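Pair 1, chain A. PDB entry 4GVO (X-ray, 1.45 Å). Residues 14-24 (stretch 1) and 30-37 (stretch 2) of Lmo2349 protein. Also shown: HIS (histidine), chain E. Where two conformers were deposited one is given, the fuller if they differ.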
# COMPACT_ATOMS: atom_id res chain seq x y z
N GLY A 14 3.04 6.86 -11.53
CA GLY A 14 3.10 5.43 -11.51
C GLY A 14 2.14 4.86 -10.50
O GLY A 14 2.09 5.31 -9.36
N THR A 15 1.39 3.85 -10.92
CA THR A 15 0.54 3.09 -10.04
C THR A 15 0.41 1.67 -10.53
O THR A 15 0.99 1.30 -11.56
CB THR A 15 -0.82 3.81 -9.86
OG1 THR A 15 -1.51 3.25 -8.73
CG2 THR A 15 -1.70 3.73 -11.11
N GLY A 16 -0.34 0.86 -9.79
CA GLY A 16 -0.57 -0.53 -10.13
C GLY A 16 -2.00 -0.79 -10.61
O GLY A 16 -2.82 0.13 -10.78
N THR A 17 -2.28 -2.06 -10.83
CA THR A 17 -3.62 -2.52 -11.16
C THR A 17 -4.06 -3.70 -10.31
O THR A 17 -5.16 -4.23 -10.54
CB THR A 17 -3.74 -2.94 -12.65
OG1 THR A 17 -2.89 -4.08 -12.89
CG2 THR A 17 -3.35 -1.76 -13.57
N GLN A 18 -3.29 -4.05 -9.28
CA GLN A 18 -3.53 -5.29 -8.54
C GLN A 18 -3.78 -5.05 -7.07
O GLN A 18 -3.52 -5.92 -6.25
CB GLN A 18 -2.35 -6.24 -8.71
CG GLN A 18 -2.05 -6.57 -10.17
CD GLN A 18 -3.15 -7.36 -10.82
OE1 GLN A 18 -3.52 -8.42 -10.33
NE2 GLN A 18 -3.69 -6.85 -11.94
N PHE A 19 -4.32 -3.88 -6.73
CA PHE A 19 -4.75 -3.59 -5.35
C PHE A 19 -6.23 -3.24 -5.38
O PHE A 19 -6.63 -2.09 -5.67
CB PHE A 19 -3.91 -2.51 -4.72
CG PHE A 19 -3.96 -2.45 -3.20
CD1 PHE A 19 -5.03 -2.92 -2.47
CD2 PHE A 19 -2.91 -1.82 -2.49
CE1 PHE A 19 -5.04 -2.83 -1.09
CE2 PHE A 19 -2.96 -1.69 -1.10
CZ PHE A 19 -4.02 -2.23 -0.41
N PRO A 20 -7.09 -4.24 -5.11
CA PRO A 20 -8.53 -3.97 -5.18
C PRO A 20 -8.95 -2.77 -4.35
O PRO A 20 -8.47 -2.59 -3.22
CB PRO A 20 -9.15 -5.30 -4.66
CG PRO A 20 -8.15 -6.35 -5.09
CD PRO A 20 -6.83 -5.67 -4.79
N ASN A 21 -9.81 -1.94 -4.92
CA ASN A 21 -10.29 -0.73 -4.32
C ASN A 21 -9.28 0.39 -4.13
O ASN A 21 -9.64 1.45 -3.59
CB ASN A 21 -11.12 -0.96 -3.06
CG ASN A 21 -12.60 -1.19 -3.39
OD1 ASN A 21 -12.94 -1.67 -4.45
ND2 ASN A 21 -13.45 -0.93 -2.43
N VAL A 22 -8.06 0.18 -4.59
CA VAL A 22 -6.96 1.15 -4.42
C VAL A 22 -6.40 1.58 -5.78
O VAL A 22 -6.33 2.77 -6.09
CB VAL A 22 -5.88 0.59 -3.50
CG1 VAL A 22 -4.59 1.39 -3.61
CG2 VAL A 22 -6.41 0.50 -2.07
N CYS A 23 -6.04 0.60 -6.59
CA CYS A 23 -5.57 0.83 -7.96
C CYS A 23 -5.82 -0.46 -8.74
O CYS A 23 -5.19 -1.46 -8.53
CB CYS A 23 -4.11 1.34 -8.05
SG CYS A 23 -2.87 0.37 -7.19
N PHE A 24 -6.82 -0.40 -9.60
CA PHE A 24 -7.31 -1.57 -10.28
C PHE A 24 -8.13 -1.15 -11.50
O PHE A 24 -8.49 -0.00 -11.62
CB PHE A 24 -8.12 -2.44 -9.36
CG PHE A 24 -9.51 -1.92 -9.08
CD1 PHE A 24 -9.71 -0.89 -8.17
CD2 PHE A 24 -10.62 -2.44 -9.73
CE1 PHE A 24 -10.96 -0.38 -7.89
CE2 PHE A 24 -11.88 -1.94 -9.45
CZ PHE A 24 -12.05 -0.89 -8.55
N LYS A 30 -11.40 0.57 -17.03
CA LYS A 30 -11.09 1.91 -16.56
C LYS A 30 -10.31 1.80 -15.24
O LYS A 30 -10.69 1.04 -14.35
CB LYS A 30 -12.37 2.69 -16.32
CG LYS A 30 -12.13 4.10 -15.79
CD LYS A 30 -13.43 4.79 -15.33
CE LYS A 30 -13.65 4.64 -13.83
NZ LYS A 30 -14.44 5.74 -13.20
N LEU A 31 -9.19 2.51 -15.19
CA LEU A 31 -8.36 2.51 -14.00
C LEU A 31 -9.06 3.33 -12.89
O LEU A 31 -9.49 4.46 -13.12
CB LEU A 31 -6.98 3.07 -14.31
CG LEU A 31 -5.95 3.05 -13.24
CD1 LEU A 31 -5.47 1.63 -12.93
CD2 LEU A 31 -4.77 3.92 -13.60
N THR A 32 -9.19 2.73 -11.71
CA THR A 32 -9.90 3.40 -10.63
C THR A 32 -9.41 2.86 -9.28
O THR A 32 -8.39 2.21 -9.22
CB THR A 32 -11.43 3.28 -10.85
OG1 THR A 32 -12.12 4.14 -9.96
CG2 THR A 32 -11.94 1.81 -10.71
N GLY A 33 -10.13 3.18 -8.19
CA GLY A 33 -9.75 2.89 -6.83
C GLY A 33 -9.32 4.14 -6.09
O GLY A 33 -9.10 5.18 -6.70
N TYR A 34 -9.18 4.02 -4.77
CA TYR A 34 -8.89 5.16 -3.90
C TYR A 34 -7.73 6.03 -4.39
O TYR A 34 -7.85 7.21 -4.50
CB TYR A 34 -8.55 4.60 -2.51
CG TYR A 34 -8.39 5.62 -1.42
CD1 TYR A 34 -9.39 6.54 -1.10
CD2 TYR A 34 -7.23 5.67 -0.68
CE1 TYR A 34 -9.20 7.45 -0.09
CE2 TYR A 34 -7.06 6.58 0.37
CZ TYR A 34 -8.04 7.47 0.66
OH TYR A 34 -7.93 8.41 1.68
N ASP A 35 -6.57 5.43 -4.66
CA ASP A 35 -5.39 6.22 -4.99
C ASP A 35 -5.56 6.90 -6.34
O ASP A 35 -5.17 8.08 -6.51
CB ASP A 35 -4.14 5.37 -4.98
CG ASP A 35 -3.63 5.06 -3.58
OD1 ASP A 35 -4.45 4.65 -2.72
OD2 ASP A 35 -2.37 5.14 -3.37
N VAL A 36 -6.12 6.17 -7.29
CA VAL A 36 -6.36 6.71 -8.62
C VAL A 36 -7.34 7.86 -8.58
O VAL A 36 -7.06 8.94 -9.15
CB VAL A 36 -6.81 5.60 -9.55
CG1 VAL A 36 -7.26 6.16 -10.92
CG2 VAL A 36 -5.70 4.56 -9.67
N GLU A 37 -8.47 7.66 -7.89
CA GLU A 37 -9.46 8.71 -7.79
C GLU A 37 -8.95 9.92 -7.00
O GLU A 37 -9.27 11.07 -7.34
CB GLU A 37 -10.78 8.17 -7.24
CG GLU A 37 -11.37 7.11 -8.18
CD GLU A 37 -11.73 7.57 -9.59
OE1 GLU A 37 -11.95 8.79 -9.81
OE2 GLU A 37 -11.83 6.71 -10.49
N HIS E . 1.88 -0.11 1.64
CA HIS E . 2.88 -0.83 0.80
C HIS E . 4.24 -0.23 0.87
O HIS E . 4.37 0.89 1.40
CB HIS E . 2.42 -0.88 -0.65
CG HIS E . 1.52 -2.05 -0.92
ND1 HIS E . 0.33 -2.16 -0.32
CD2 HIS E . 1.69 -3.21 -1.71
CE1 HIS E . -0.24 -3.33 -0.71
NE2 HIS E . 0.58 -3.94 -1.57
OXT HIS E . 5.23 -0.86 0.42

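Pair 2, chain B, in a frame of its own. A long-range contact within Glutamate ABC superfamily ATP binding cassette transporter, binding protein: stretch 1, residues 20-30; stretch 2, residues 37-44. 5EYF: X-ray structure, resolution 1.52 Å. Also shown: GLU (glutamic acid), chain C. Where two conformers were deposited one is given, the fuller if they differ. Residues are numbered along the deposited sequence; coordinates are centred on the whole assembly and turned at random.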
# COMPACT_ATOMS: atom_id res chain seq x y z
N GLY B 20 -22.46 -4.18 -3.89
CA GLY B 20 -22.61 -2.78 -3.56
C GLY B 20 -21.45 -1.95 -4.08
O GLY B 20 -20.30 -2.18 -3.71
N VAL B 21 -21.74 -0.97 -4.95
CA VAL B 21 -20.72 -0.17 -5.61
C VAL B 21 -21.10 1.29 -5.51
O VAL B 21 -22.27 1.64 -5.35
CB VAL B 21 -20.55 -0.56 -7.11
CG1 VAL B 21 -20.01 -1.99 -7.27
CG2 VAL B 21 -21.88 -0.39 -7.89
N LYS B 22 -20.08 2.16 -5.60
CA LYS B 22 -20.35 3.58 -5.75
C LYS B 22 -21.01 3.85 -7.09
O LYS B 22 -20.77 3.14 -8.08
CB LYS B 22 -19.05 4.39 -5.63
CG LYS B 22 -18.26 4.16 -4.32
CD LYS B 22 -19.13 4.31 -3.08
CE LYS B 22 -18.31 4.37 -1.78
NZ LYS B 22 -17.58 5.65 -1.54
N TYR B 23 -21.85 4.89 -7.12
CA TYR B 23 -22.42 5.38 -8.37
C TYR B 23 -21.85 6.73 -8.77
O TYR B 23 -22.22 7.25 -9.83
CB TYR B 23 -23.96 5.49 -8.29
CG TYR B 23 -24.73 4.20 -8.52
CD1 TYR B 23 -24.17 2.96 -8.30
CD2 TYR B 23 -26.05 4.25 -8.98
CE1 TYR B 23 -24.89 1.77 -8.52
CE2 TYR B 23 -26.77 3.08 -9.20
CZ TYR B 23 -26.20 1.85 -8.97
OH TYR B 23 -26.97 0.72 -9.20
N ASP B 24 -20.98 7.32 -7.95
CA ASP B 24 -20.54 8.69 -8.13
C ASP B 24 -19.02 8.82 -8.20
O ASP B 24 -18.50 9.93 -8.10
CB ASP B 24 -21.08 9.58 -6.99
CG ASP B 24 -20.31 9.37 -5.67
OD1 ASP B 24 -19.83 8.22 -5.39
OD2 ASP B 24 -20.19 10.36 -4.93
N THR B 25 -18.30 7.72 -8.35
CA THR B 25 -16.84 7.78 -8.22
C THR B 25 -16.22 7.41 -9.57
O THR B 25 -16.07 6.22 -9.88
CB THR B 25 -16.37 6.83 -7.12
OG1 THR B 25 -17.02 7.19 -5.88
CG2 THR B 25 -14.85 6.92 -6.96
N ARG B 26 -15.86 8.42 -10.36
CA ARG B 26 -15.27 8.14 -11.67
C ARG B 26 -14.01 7.30 -11.52
O ARG B 26 -13.19 7.56 -10.63
CB ARG B 26 -14.94 9.42 -12.43
CG ARG B 26 -14.67 9.18 -13.92
CD ARG B 26 -14.31 10.46 -14.70
NE ARG B 26 -12.89 10.76 -14.61
CZ ARG B 26 -11.97 10.31 -15.46
NH1 ARG B 26 -10.69 10.61 -15.28
NH2 ARG B 26 -12.31 9.54 -16.49
N LEU B 27 -13.86 6.32 -12.41
CA LEU B 27 -12.77 5.33 -12.49
C LEU B 27 -13.04 4.09 -11.63
O LEU B 27 -12.38 3.06 -11.82
CB LEU B 27 -11.38 5.89 -12.15
CG LEU B 27 -10.97 7.14 -12.94
CD1 LEU B 27 -9.56 7.60 -12.54
CD2 LEU B 27 -11.06 6.82 -14.42
N PHE B 28 -13.98 4.18 -10.68
CA PHE B 28 -14.26 3.04 -9.80
C PHE B 28 -15.70 2.55 -9.90
O PHE B 28 -15.91 1.37 -10.16
CB PHE B 28 -13.91 3.38 -8.35
CG PHE B 28 -12.45 3.47 -8.12
CD1 PHE B 28 -11.70 2.31 -7.89
CD2 PHE B 28 -11.80 4.69 -8.20
CE1 PHE B 28 -10.32 2.39 -7.70
CE2 PHE B 28 -10.42 4.77 -8.01
CZ PHE B 28 -9.69 3.60 -7.75
N GLY B 29 -16.68 3.42 -9.69
CA GLY B 29 -18.07 3.06 -9.83
C GLY B 29 -18.82 4.33 -10.10
O GLY B 29 -19.01 5.13 -9.19
N MSE B 30 -19.28 4.48 -11.33
CA MSE B 30 -19.92 5.70 -11.78
C MSE B 30 -21.10 5.34 -12.66
O MSE B 30 -20.93 4.63 -13.63
CB MSE B 30 -18.93 6.54 -12.57
CG MSE B 30 -19.57 7.48 -13.54
SE MSE B 30 -19.09 9.23 -12.98
CE MSE B 30 -20.21 9.37 -11.42
N THR B 37 -25.98 2.23 -16.97
CA THR B 37 -25.18 1.16 -16.37
C THR B 37 -24.00 1.77 -15.63
O THR B 37 -23.42 2.78 -16.05
CB THR B 37 -24.65 0.16 -17.41
OG1 THR B 37 -23.62 0.77 -18.19
CG2 THR B 37 -25.75 -0.35 -18.32
N VAL B 38 -23.63 1.13 -14.55
CA VAL B 38 -22.51 1.61 -13.75
C VAL B 38 -21.22 1.05 -14.32
O VAL B 38 -21.19 -0.07 -14.83
CB VAL B 38 -22.71 1.23 -12.27
CG1 VAL B 38 -22.70 -0.29 -12.08
CG2 VAL B 38 -21.67 1.92 -11.39
N GLN B 39 -20.16 1.86 -14.27
CA GLN B 39 -18.87 1.54 -14.88
C GLN B 39 -17.73 1.92 -13.95
O GLN B 39 -17.85 2.83 -13.14
CB GLN B 39 -18.69 2.29 -16.21
CG GLN B 39 -19.76 1.99 -17.24
CD GLN B 39 -19.55 2.79 -18.50
OE1 GLN B 39 -19.33 4.00 -18.44
NE2 GLN B 39 -19.57 2.12 -19.64
N GLY B 40 -16.61 1.22 -14.10
CA GLY B 40 -15.41 1.54 -13.33
C GLY B 40 -14.61 0.31 -13.00
O GLY B 40 -15.00 -0.82 -13.25
N PHE B 41 -13.43 0.55 -12.42
CA PHE B 41 -12.55 -0.52 -11.99
C PHE B 41 -13.23 -1.45 -11.00
O PHE B 41 -13.10 -2.68 -11.09
CB PHE B 41 -11.28 0.10 -11.38
CG PHE B 41 -10.28 -0.88 -10.84
CD1 PHE B 41 -9.44 -1.58 -11.71
CD2 PHE B 41 -10.13 -1.07 -9.47
CE1 PHE B 41 -8.50 -2.47 -11.22
CE2 PHE B 41 -9.18 -1.94 -8.97
CZ PHE B 41 -8.36 -2.64 -9.84
N ASP B 42 -13.88 -0.90 -9.96
CA ASP B 42 -14.56 -1.75 -8.99
C ASP B 42 -15.63 -2.60 -9.66
O ASP B 42 -15.79 -3.79 -9.35
CB ASP B 42 -15.24 -0.93 -7.88
CG ASP B 42 -14.28 -0.38 -6.84
OD1 ASP B 42 -13.14 -0.89 -6.69
OD2 ASP B 42 -14.73 0.57 -6.13
N VAL B 43 -16.41 -1.99 -10.57
CA VAL B 43 -17.44 -2.72 -11.32
C VAL B 43 -16.80 -3.85 -12.13
O VAL B 43 -17.32 -4.98 -12.17
CB VAL B 43 -18.22 -1.74 -12.22
CG1 VAL B 43 -19.14 -2.51 -13.19
CG2 VAL B 43 -19.02 -0.78 -11.37
N ASP B 44 -15.69 -3.57 -12.81
CA ASP B 44 -15.08 -4.61 -13.65
C ASP B 44 -14.48 -5.74 -12.83
O ASP B 44 -14.54 -6.92 -13.23
CB ASP B 44 -14.02 -4.00 -14.57
CG ASP B 44 -14.64 -3.27 -15.77
OD1 ASP B 44 -15.89 -3.29 -15.93
OD2 ASP B 44 -13.87 -2.68 -16.55
N GLU C . -10.94 4.65 0.79
CA GLU C . -11.40 5.59 1.83
C GLU C . -12.36 4.89 2.78
O GLU C . -12.69 3.71 2.61
CB GLU C . -12.06 6.84 1.22
CG GLU C . -13.06 6.57 0.10
CD GLU C . -14.39 5.99 0.58
OE1 GLU C . -15.02 5.27 -0.21
OE2 GLU C . -14.87 6.30 1.69
OXT GLU C . -12.83 5.50 3.76
O HOH W 1 -17.48 1.12 -6.51
O HOH W 2 -16.03 5.23 -13.83

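In both pairs a short antiparallel strand pairing runs straight into the first turn of a helix, and the backbones superpose to 0.6 Å over 14 central residues. The pairing is one hydrogen-bonded bridge. In pair 1, A:Phe24 N donates to A:Thr32 O (3.1 Å) and A:Thr32 N to A:Phe24 O (2.8 Å); at the matching positions of pair 2, B:Met30 N reaches B:Gln39 O at 2.8 Å and B:Gln39 N reaches B:Met30 O at 2.9 Å.

One residue later comes the strictest rule, a glycine. A:Gly33 and B:Gly40 lie 0.2 Å apart after superposition, each at the N-cap position, with positive phi. A CB here would point toward the other stretch and clash with A:Val22 C in pair 1 or B:Phe28 O in pair 2; the backbone angles by themselves also call for glycine. With no side chain in the way, two successive carbonyls of stretch 1 can meet amides at the start of the helix. A:Tyr34 N donates to A:Asn21 O and B:Phe41 N to B:Leu27 O, at 2.9 and 2.8 Å. The next carbonyl is used differently: A:Asp35 N bonds A:Val22 O at 3.0 Å, whereas B:Phe28 O receives two weak bonds, from B:Asp42 N at 3.1 Å and B:Val43 N at 3.4 Å.

Around this shared frame the side chains vary. A:Leu31 and B:Val38 match, and both fill the space by the first strand: A:Leu31 CD2 lies 4.0 Å from A:Thr15 CG2, and B:Val38 CG2 4.2 Å from B:Val21 CG2. Both also meet the residue two further along stretch 1: B:Tyr23 CD1 lies 4.1 Å from B:Val38 CG2, and A:Thr17 CG2 lies 4.0 Å from A:Leu31 CD1.

On the bridge itself, A:Phe24 bends its ring back so that A:Thr32 CG2 sits over one face, 3.9 Å from the ring centroid. Selenomethionine B:Met30 instead leads its end away from the partner stretch, and B:Gln39 is exposed.

Bulk shifts to the helix side in pair 2. B:Phe28 stands where pair 1 has A:Val22, and its CE1 packs 3.9 Å from B:Phe41 CD2. Next to it, A:Cys23 CB touches A:Val36 CG2 at 3.9 Å, while B:Gly29, where a CB would clash with B:Lys22 O, brings its CA to 4.2 Å from B:Val43 CG2. Both pairs have an aspartate on the helix, A:Asp35 and B:Asp42, and in pair 2 a water links B:Asp42 OD2 (2.8 Å from the water O) to B:Lys22 N (2.9 Å from the same O), tying the helix to the B:Lys22 backbone.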